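Local coordinates for protein UTP--glucose-1-phosphate uridylyltransferase (Acinetobacter baumannii, PDB 6IKX) that catalyses the formation of UDP-glucose and diphosphate from UTP and glucose 1-phosphate, and may play a role in stationary-phase survival, at residues Ser22-Met27 and Lys59-Asn64; Ile52-Ser57 and Ile99-Pro104. The protein carries 1 engineered substitution. All coordinates share one frame; numbering follows the deposited sequence.

Interaction 1 of 2, residues Ser22-Met27 and Lys59-Asn64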
ATOM      1  N   SER A  22      -4.397   3.385  11.274  1.00 37.17           N
ATOM      2  CA  SER A  22      -3.926   3.367   9.868  1.00 35.53           C
ATOM      3  C   SER A  22      -2.459   2.978   9.775  1.00 33.36           C
ATOM      4  O   SER A  22      -2.001   2.975   8.682  1.00 33.04           O
ATOM      5  CB  SER A  22      -4.239   4.667   9.213  1.00 40.81           C
ATOM      6  OG  SER A  22      -5.572   5.017   9.553  1.00 45.31           O
ATOM      7  N   ILE A  23      -1.789   2.582  10.869  1.00 34.66           N
ATOM      8  CA  ILE A  23      -0.445   1.952  10.782  1.00 37.82           C
ATOM      9  C   ILE A  23      -0.451   0.733  11.685  1.00 37.20           C
ATOM     10  O   ILE A  23      -1.117   0.693  12.701  1.00 34.97           O
ATOM     11  CB  ILE A  23       0.715   2.902  11.199  1.00 43.34           C
ATOM     12  CG1 ILE A  23       0.623   3.294  12.677  1.00 44.05           C
ATOM     13  CG2 ILE A  23       0.804   4.106  10.281  1.00 46.25           C
ATOM     14  CD1 ILE A  23       1.778   4.120  13.192  1.00 50.55           C
ATOM     15  N   PRO A  24       0.414  -0.258  11.442  1.00 35.39           N
ATOM     16  CA  PRO A  24       0.511  -1.367  12.383  1.00 37.03           C
ATOM     17  C   PRO A  24       0.779  -0.929  13.826  1.00 35.42           C
ATOM     18  O   PRO A  24       1.556  -0.017  14.029  1.00 40.88           O
ATOM     19  CB  PRO A  24       1.642  -2.172  11.735  1.00 41.32           C
ATOM     20  CG  PRO A  24       1.453  -1.941  10.254  1.00 41.19           C
ATOM     21  CD  PRO A  24       1.174  -0.454  10.204  1.00 39.62           C
ATOM     22  N   LYS A  25       0.164  -1.599  14.803  1.00 39.96           N
ATOM     23  CA  LYS A  25       0.564  -1.443  16.240  1.00 43.92           C
ATOM     24  C   LYS A  25       2.082  -1.643  16.345  1.00 40.81           C
ATOM     25  O   LYS A  25       2.699  -0.932  17.123  1.00 37.47           O
ATOM     26  CB  LYS A  25      -0.151  -2.411  17.191  1.00 51.12           C
ATOM     27  CG  LYS A  25      -0.054  -3.890  16.807  1.00 63.33           C
ATOM     28  CD  LYS A  25      -1.086  -4.848  17.450  1.00 66.27           C
ATOM     29  CE  LYS A  25      -1.758  -5.775  16.435  1.00 74.60           C
ATOM     30  NZ  LYS A  25      -0.957  -6.979  16.065  1.00 69.15           N
ATOM     31  N   GLU A  26       2.658  -2.563  15.562  1.00 40.77           N
ATOM     32  CA  GLU A  26       4.094  -2.929  15.626  1.00 43.75           C
ATOM     33  C   GLU A  26       4.953  -1.742  15.185  1.00 43.26           C
ATOM     34  O   GLU A  26       6.109  -1.716  15.581  1.00 40.91           O
ATOM     35  CB  GLU A  26       4.359  -4.153  14.757  1.00 44.95           C
ATOM     36  CG  GLU A  26       3.648  -5.402  15.266  1.00 45.18           C
ATOM     37  CD  GLU A  26       2.195  -5.570  14.816  1.00 53.86           C
ATOM     38  OE1 GLU A  26       1.631  -4.655  14.102  1.00 47.94           O
ATOM     39  OE2 GLU A  26       1.615  -6.616  15.164  1.00 50.07           O
ATOM     40  N   MET A  27       4.379  -0.788  14.427  1.00 47.61           N
ATOM     41  CA  MET A  27       5.102   0.360  13.802  1.00 42.58           C
ATOM     42  C   MET A  27       4.954   1.628  14.649  1.00 42.34           C
ATOM     43  O   MET A  27       5.424   2.713  14.249  1.00 41.98           O
ATOM     44  CB  MET A  27       4.634   0.592  12.361  1.00 42.89           C
ATOM     45  CG  MET A  27       5.123  -0.503  11.426  1.00 47.44           C
ATOM     46  SD  MET A  27       6.920  -0.784  11.608  1.00 51.45           S
ATOM     47  CE  MET A  27       7.443   0.624  10.640  1.00 50.72           C
ATOM     48  N   LYS A  59      -0.215  -4.787   6.823  1.00 41.89           N
ATOM     49  CA  LYS A  59       1.029  -4.639   7.632  1.00 43.55           C
ATOM     50  C   LYS A  59       2.313  -4.616   6.763  1.00 42.65           C
ATOM     51  O   LYS A  59       3.388  -5.081   7.288  1.00 41.70           O
ATOM     52  CB  LYS A  59       1.172  -5.824   8.600  1.00 50.39           C
ATOM     53  CG  LYS A  59       0.021  -6.090   9.563  1.00 55.27           C
ATOM     54  CD  LYS A  59      -0.226  -5.023  10.608  1.00 52.23           C
ATOM     55  CE  LYS A  59      -1.235  -5.445  11.646  1.00 46.50           C
ATOM     56  NZ  LYS A  59      -0.585  -5.805  12.925  1.00 46.86           N
ATOM     57  N   ALA A  60       2.245  -4.118   5.509  1.00 38.28           N
ATOM     58  CA  ALA A  60       3.396  -3.995   4.585  1.00 37.99           C
ATOM     59  C   ALA A  60       4.499  -3.156   5.241  1.00 38.70           C
ATOM     60  O   ALA A  60       5.652  -3.482   5.061  1.00 36.24           O
ATOM     61  CB  ALA A  60       2.981  -3.374   3.295  1.00 37.53           C
ATOM     62  N   SER A  61       4.165  -2.122   6.003  1.00 38.47           N
ATOM     63  CA  SER A  61       5.192  -1.204   6.542  1.00 41.82           C
ATOM     64  C   SER A  61       6.132  -1.968   7.492  1.00 45.13           C
ATOM     65  O   SER A  61       7.264  -1.509   7.710  1.00 48.35           O
ATOM     66  CB  SER A  61       4.553  -0.019   7.195  1.00 45.05           C
ATOM     67  OG  SER A  61       3.832  -0.403   8.345  1.00 47.41           O
ATOM     68  N   ILE A  62       5.698  -3.088   8.062  1.00 44.87           N
ATOM     69  CA  ILE A  62       6.600  -3.921   8.912  1.00 42.96           C
ATOM     70  C   ILE A  62       7.667  -4.568   8.015  1.00 37.69           C
ATOM     71  O   ILE A  62       8.829  -4.564   8.383  1.00 37.59           O
ATOM     72  CB  ILE A  62       5.815  -4.979   9.721  1.00 46.38           C
ATOM     73  CG1 ILE A  62       4.685  -4.375  10.567  1.00 46.98           C
ATOM     74  CG2 ILE A  62       6.785  -5.775  10.583  1.00 47.61           C
ATOM     75  CD1 ILE A  62       3.914  -5.392  11.412  1.00 40.15           C
ATOM     76  N   GLU A  63       7.264  -5.234   6.938  1.00 36.02           N
ATOM     77  CA  GLU A  63       8.185  -5.862   5.967  1.00 36.06           C
ATOM     78  C   GLU A  63       9.093  -4.783   5.374  1.00 40.44           C
ATOM     79  O   GLU A  63      10.299  -5.062   5.144  1.00 42.19           O
ATOM     80  CB  GLU A  63       7.401  -6.591   4.885  1.00 36.62           C
ATOM     81  CG  GLU A  63       6.765  -7.858   5.419  1.00 43.12           C
ATOM     82  CD  GLU A  63       5.338  -8.115   4.950  1.00 54.06           C
ATOM     83  OE1 GLU A  63       4.376  -7.827   5.741  1.00 65.64           O
ATOM     84  OE2 GLU A  63       5.188  -8.633   3.820  1.00 56.43           O
ATOM     85  N   ASN A  64       8.552  -3.582   5.151  1.00 37.61           N
ATOM     86  CA  ASN A  64       9.281  -2.495   4.454  1.00 36.78           C
ATOM     87  C   ASN A  64      10.384  -1.964   5.393  1.00 36.67           C
ATOM     88  O   ASN A  64      11.474  -1.645   4.889  1.00 38.28           O
ATOM     89  CB  ASN A  64       8.313  -1.450   3.908  1.00 35.48           C
ATOM     90  CG  ASN A  64       7.523  -1.971   2.725  1.00 40.83           C
ATOM     91  OD1 ASN A  64       7.961  -2.898   2.050  1.00 44.21           O
ATOM     92  ND2 ASN A  64       6.378  -1.359   2.449  1.00 40.22           N
TER
HETATM   93  O   HOH W   1      -2.113  -3.130  14.272  1.00 39.80           O
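Pro24 and Ser61 meet at the tight centre of this contact, where Pro24 CD lies 3.2 Å from Ser61 OG and CG is close to the same oxygen. The hydroxyl stands between the backbone N and the carbonyl carbon (chi1 66°), and Met27 CG reaches it as well. Pro24 CG also lies 3.5 Å from Lys59 CD as the lysine chain slides past in the opposite direction. Ile62 packs beside them: its CG1 touches Pro24 CB and Met27 CG, while its side chain crosses that of Glu26 obliquely, with Ile62 CD1 3.6 Å from Glu26 CB. Ser61 packs in addition on Ile23 of a second subunit.

The polar end is a salt-bridge network organised by Glu26. Lys59, bent at chi2 and chi4, crosses this side chain at about a right angle, and its NZ forms a hydrogen-bonded salt bridge to the syn side of Glu26 OE1 at 2.8 Å, 17° out of the carboxylate plane. Lys25 NZ makes the matching salt bridge to the syn side of Glu26 OE2 at 2.7 Å, 31° out of plane. One carboxylate thus bridges two ammonium groups only 3.4 Å apart, Lys25 NZ to Lys59 NZ, and probably offsets their repulsion. This is the hydrated side: a water accepts from Lys25 N and, weakly, from Lys59 NZ. Lys25, partly exposed, belongs to the UTP and UDP-glucose binding sites.

Lys59 NZ has a further hydrogen bond to Val9 O, after strand 4-8. Glu26 and Met27 lean on Ile36 of helix 35-44, and Ile62 of helix 60-65 reaches Leu53 of strand 50-55.

Interaction 2 of 2, residues Ile52-Ser57 and Ile99-Pro104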
ATOM      1  N   ILE A  52      10.319 -14.957  11.242  1.00 42.46           N
ATOM      2  CA  ILE A  52       9.110 -15.420  10.501  1.00 38.57           C
ATOM      3  C   ILE A  52       7.932 -14.568  10.964  1.00 39.53           C
ATOM      4  O   ILE A  52       7.395 -14.876  12.046  1.00 42.87           O
ATOM      5  CB  ILE A  52       8.867 -16.922  10.719  1.00 41.17           C
ATOM      6  CG1 ILE A  52      10.154 -17.719  10.482  1.00 42.77           C
ATOM      7  CG2 ILE A  52       7.715 -17.416   9.840  1.00 43.45           C
ATOM      8  CD1 ILE A  52      10.051 -19.195  10.797  1.00 46.98           C
ATOM      9  N   LEU A  53       7.607 -13.504  10.221  1.00 37.46           N
ATOM     10  CA  LEU A  53       6.465 -12.589  10.533  1.00 38.30           C
ATOM     11  C   LEU A  53       5.162 -13.277  10.076  1.00 41.97           C
ATOM     12  O   LEU A  53       5.049 -13.545   8.875  1.00 37.98           O
ATOM     13  CB  LEU A  53       6.635 -11.269   9.757  1.00 33.91           C
ATOM     14  CG  LEU A  53       7.888 -10.453  10.030  1.00 32.76           C
ATOM     15  CD1 LEU A  53       7.921  -9.217   9.169  1.00 40.19           C
ATOM     16  CD2 LEU A  53       7.992 -10.059  11.475  1.00 34.56           C
ATOM     17  N   VAL A  54       4.220 -13.583  10.965  1.00 42.57           N
ATOM     18  CA  VAL A  54       2.864 -14.038  10.542  1.00 39.22           C
ATOM     19  C   VAL A  54       2.027 -12.772  10.432  1.00 40.87           C
ATOM     20  O   VAL A  54       1.782 -12.128  11.481  1.00 38.11           O
ATOM     21  CB  VAL A  54       2.249 -15.061  11.516  1.00 39.42           C
ATOM     22  CG1 VAL A  54       0.949 -15.626  10.994  1.00 38.17           C
ATOM     23  CG2 VAL A  54       3.201 -16.203  11.769  1.00 43.61           C
ATOM     24  N   THR A  55       1.632 -12.395   9.221  1.00 39.15           N
ATOM     25  CA  THR A  55       1.172 -10.998   9.020  1.00 44.36           C
ATOM     26  C   THR A  55      -0.223 -10.901   8.376  1.00 40.67           C
ATOM     27  O   THR A  55      -0.873 -11.889   8.028  1.00 41.42           O
ATOM     28  CB  THR A  55       2.286 -10.191   8.320  1.00 46.84           C
ATOM     29  OG1 THR A  55       2.055  -8.811   8.621  1.00 48.06           O
ATOM     30  CG2 THR A  55       2.396 -10.429   6.832  1.00 43.14           C
ATOM     31  N   HIS A  56      -0.691  -9.678   8.320  1.00 46.89           N
ATOM     32  CA  HIS A  56      -1.980  -9.254   7.738  1.00 41.92           C
ATOM     33  C   HIS A  56      -1.658  -8.376   6.537  1.00 40.90           C
ATOM     34  O   HIS A  56      -0.623  -7.624   6.603  1.00 38.33           O
ATOM     35  CB  HIS A  56      -2.782  -8.541   8.831  1.00 41.49           C
ATOM     36  CG  HIS A  56      -4.171  -8.183   8.458  1.00 43.84           C
ATOM     37  ND1 HIS A  56      -4.538  -6.882   8.177  1.00 50.50           N
ATOM     38  CD2 HIS A  56      -5.277  -8.934   8.332  1.00 45.88           C
ATOM     39  CE1 HIS A  56      -5.823  -6.847   7.891  1.00 48.31           C
ATOM     40  NE2 HIS A  56      -6.298  -8.098   7.980  1.00 45.86           N
ATOM     41  N   SER A  57      -2.545  -8.425   5.545  1.00 40.15           N
ATOM     42  CA  SER A  57      -2.554  -7.599   4.308  1.00 45.67           C
ATOM     43  C   SER A  57      -2.410  -6.099   4.612  1.00 36.66           C
ATOM     44  O   SER A  57      -2.015  -5.389   3.709  1.00 42.33           O
ATOM     45  CB  SER A  57      -3.815  -7.872   3.499  1.00 47.13           C
ATOM     46  OG  SER A  57      -4.955  -7.470   4.244  1.00 46.36           O
ATOM     47  N   ILE A  99      11.065 -13.195   6.835  1.00 43.46           N
ATOM     48  CA  ILE A  99      10.149 -14.033   6.001  1.00 44.70           C
ATOM     49  C   ILE A  99       8.700 -13.660   6.324  1.00 43.48           C
ATOM     50  O   ILE A  99       8.389 -13.423   7.511  1.00 38.94           O
ATOM     51  CB  ILE A  99      10.333 -15.525   6.319  1.00 46.42           C
ATOM     52  CG1 ILE A  99      11.783 -15.969   6.140  1.00 60.33           C
ATOM     53  CG2 ILE A  99       9.380 -16.361   5.482  1.00 55.13           C
ATOM     54  CD1 ILE A  99      12.359 -15.628   4.781  1.00 62.62           C
ATOM     55  N   SER A 100       7.813 -13.720   5.339  1.00 37.90           N
ATOM     56  CA  SER A 100       6.385 -13.397   5.553  1.00 40.58           C
ATOM     57  C   SER A 100       5.504 -14.585   5.199  1.00 39.75           C
ATOM     58  O   SER A 100       5.732 -15.218   4.132  1.00 33.37           O
ATOM     59  CB  SER A 100       5.981 -12.202   4.760  1.00 46.07           C
ATOM     60  OG  SER A 100       6.146 -11.055   5.563  1.00 54.27           O
ATOM     61  N   VAL A 101       4.503 -14.809   6.046  1.00 41.61           N
ATOM     62  CA  VAL A 101       3.339 -15.670   5.717  1.00 43.80           C
ATOM     63  C   VAL A 101       2.126 -14.965   6.302  1.00 37.00           C
ATOM     64  O   VAL A 101       2.267 -14.200   7.285  1.00 36.39           O
ATOM     65  CB  VAL A 101       3.537 -17.107   6.249  1.00 48.91           C
ATOM     66  CG1 VAL A 101       3.503 -17.147   7.775  1.00 42.82           C
ATOM     67  CG2 VAL A 101       2.526 -18.065   5.636  1.00 43.90           C
ATOM     68  N   ARG A 102       0.996 -15.139   5.635  1.00 39.59           N
ATOM     69  CA  ARG A 102      -0.287 -14.473   5.987  1.00 41.62           C
ATOM     70  C   ARG A 102      -1.102 -15.357   6.918  1.00 38.03           C
ATOM     71  O   ARG A 102      -1.317 -16.526   6.577  1.00 36.70           O
ATOM     72  CB  ARG A 102      -1.098 -14.171   4.717  1.00 33.32           C
ATOM     73  CG  ARG A 102      -0.450 -13.090   3.875  1.00 33.58           C
ATOM     74  CD  ARG A 102      -0.351 -11.727   4.555  1.00 34.97           C
ATOM     75  NE  ARG A 102       0.144 -10.673   3.664  1.00 35.85           N
ATOM     76  CZ  ARG A 102      -0.540 -10.092   2.672  1.00 40.77           C
ATOM     77  NH1 ARG A 102      -1.777 -10.445   2.376  1.00 40.46           N
ATOM     78  NH2 ARG A 102       0.038  -9.174   1.927  1.00 41.06           N
ATOM     79  N   GLN A 103      -1.570 -14.800   8.037  1.00 44.28           N
ATOM     80  CA  GLN A 103      -2.726 -15.358   8.794  1.00 45.38           C
ATOM     81  C   GLN A 103      -3.997 -15.004   8.031  1.00 44.80           C
ATOM     82  O   GLN A 103      -4.365 -13.844   8.035  1.00 36.02           O
ATOM     83  CB  GLN A 103      -2.848 -14.752  10.184  1.00 49.29           C
ATOM     84  CG  GLN A 103      -4.012 -15.339  10.959  1.00 46.42           C
ATOM     85  CD  GLN A 103      -3.805 -15.154  12.432  1.00 46.38           C
ATOM     86  OE1 GLN A 103      -3.229 -14.151  12.857  1.00 52.39           O
ATOM     87  NE2 GLN A 103      -4.308 -16.102  13.209  1.00 44.19           N
ATOM     88  N   PRO A 104      -4.639 -15.933   7.283  1.00 42.38           N
ATOM     89  CA  PRO A 104      -5.734 -15.570   6.387  1.00 43.18           C
ATOM     90  C   PRO A 104      -6.959 -14.952   7.082  1.00 53.12           C
ATOM     91  O   PRO A 104      -7.591 -14.098   6.476  1.00 52.06           O
ATOM     92  CB  PRO A 104      -6.120 -16.908   5.709  1.00 40.32           C
ATOM     93  CG  PRO A 104      -5.531 -17.991   6.569  1.00 39.32           C
ATOM     94  CD  PRO A 104      -4.310 -17.367   7.211  1.00 42.84           C
TER
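The guanidinium of Arg102 lies with one face against the turn of His56 and Ser57: Ser57 CA sits 3.5 Å above its plane and His56 C 4.0 Å, both offset toward the rim. Thr55 CG2 comes in at the edge, near the plane. A bend at chi2 (-63°) turns Arg102 CD back toward the neighbouring strand, 3.8 Å from Thr55 CG2. The His56 imidazole has Ser57 OG over one face, again toward the rim.

Behind these groups the segments run as parallel strands, Ile52 to Thr55 in register with Ile99 to Arg102. Leu53 N donates a hydrogen bond to Ile99 O, Val101 N to Leu53 O at 3.1 Å, Thr55 N to Val101 O at 2.7 Å, and Gln103 N to Thr55 O just past the strand end. On the face bearing Ile52 and Ile99, Val54 and Val101 lie side by side, CG2 to CG1 4.1 Å. Val54 CG1 also touches Gln103 CB.

The pairing belongs to the nucleotide-binding sheet of the GT-A type, where strand 50-55 lies between strands 4-8 and 97-102. Gln103, part of the UTP and UDP-glucose sites, is held through NE2 by His111 and Gly108 O. Across the strands the chemistry is thus backbone bonding and apolar packing, whereas Arg102 NH1 forms a salt bridge with Asp67 and a hydrogen bond with Asn64 OD1, both of the third subunit, so strand 97-102 is joined to that subunit.

The centres of interactions 1 and 2 lie 12 Å apart, and helix 60-65 is the next element after strand 50-55, linking them. Side chains also join them: Glu63 OE2 is 3.1 Å from Ser100 OG, a probable hydrogen bond, and Ile62 CG2 packs 3.9 Å from Leu53 CD1. Both contacts border the nucleotide pocket through Lys25 in interaction 1 and Gln103 in interaction 2. No nucleotide is bound in this chain, but a sulfate, probably from the crystallisation liquor, lies about 3 Å from the side chain of Lys25, and likewise for Gln103. The glycine-rich loop is near both, at Gly11 and Ala10 respectively. Both contacts also touch the third subunit.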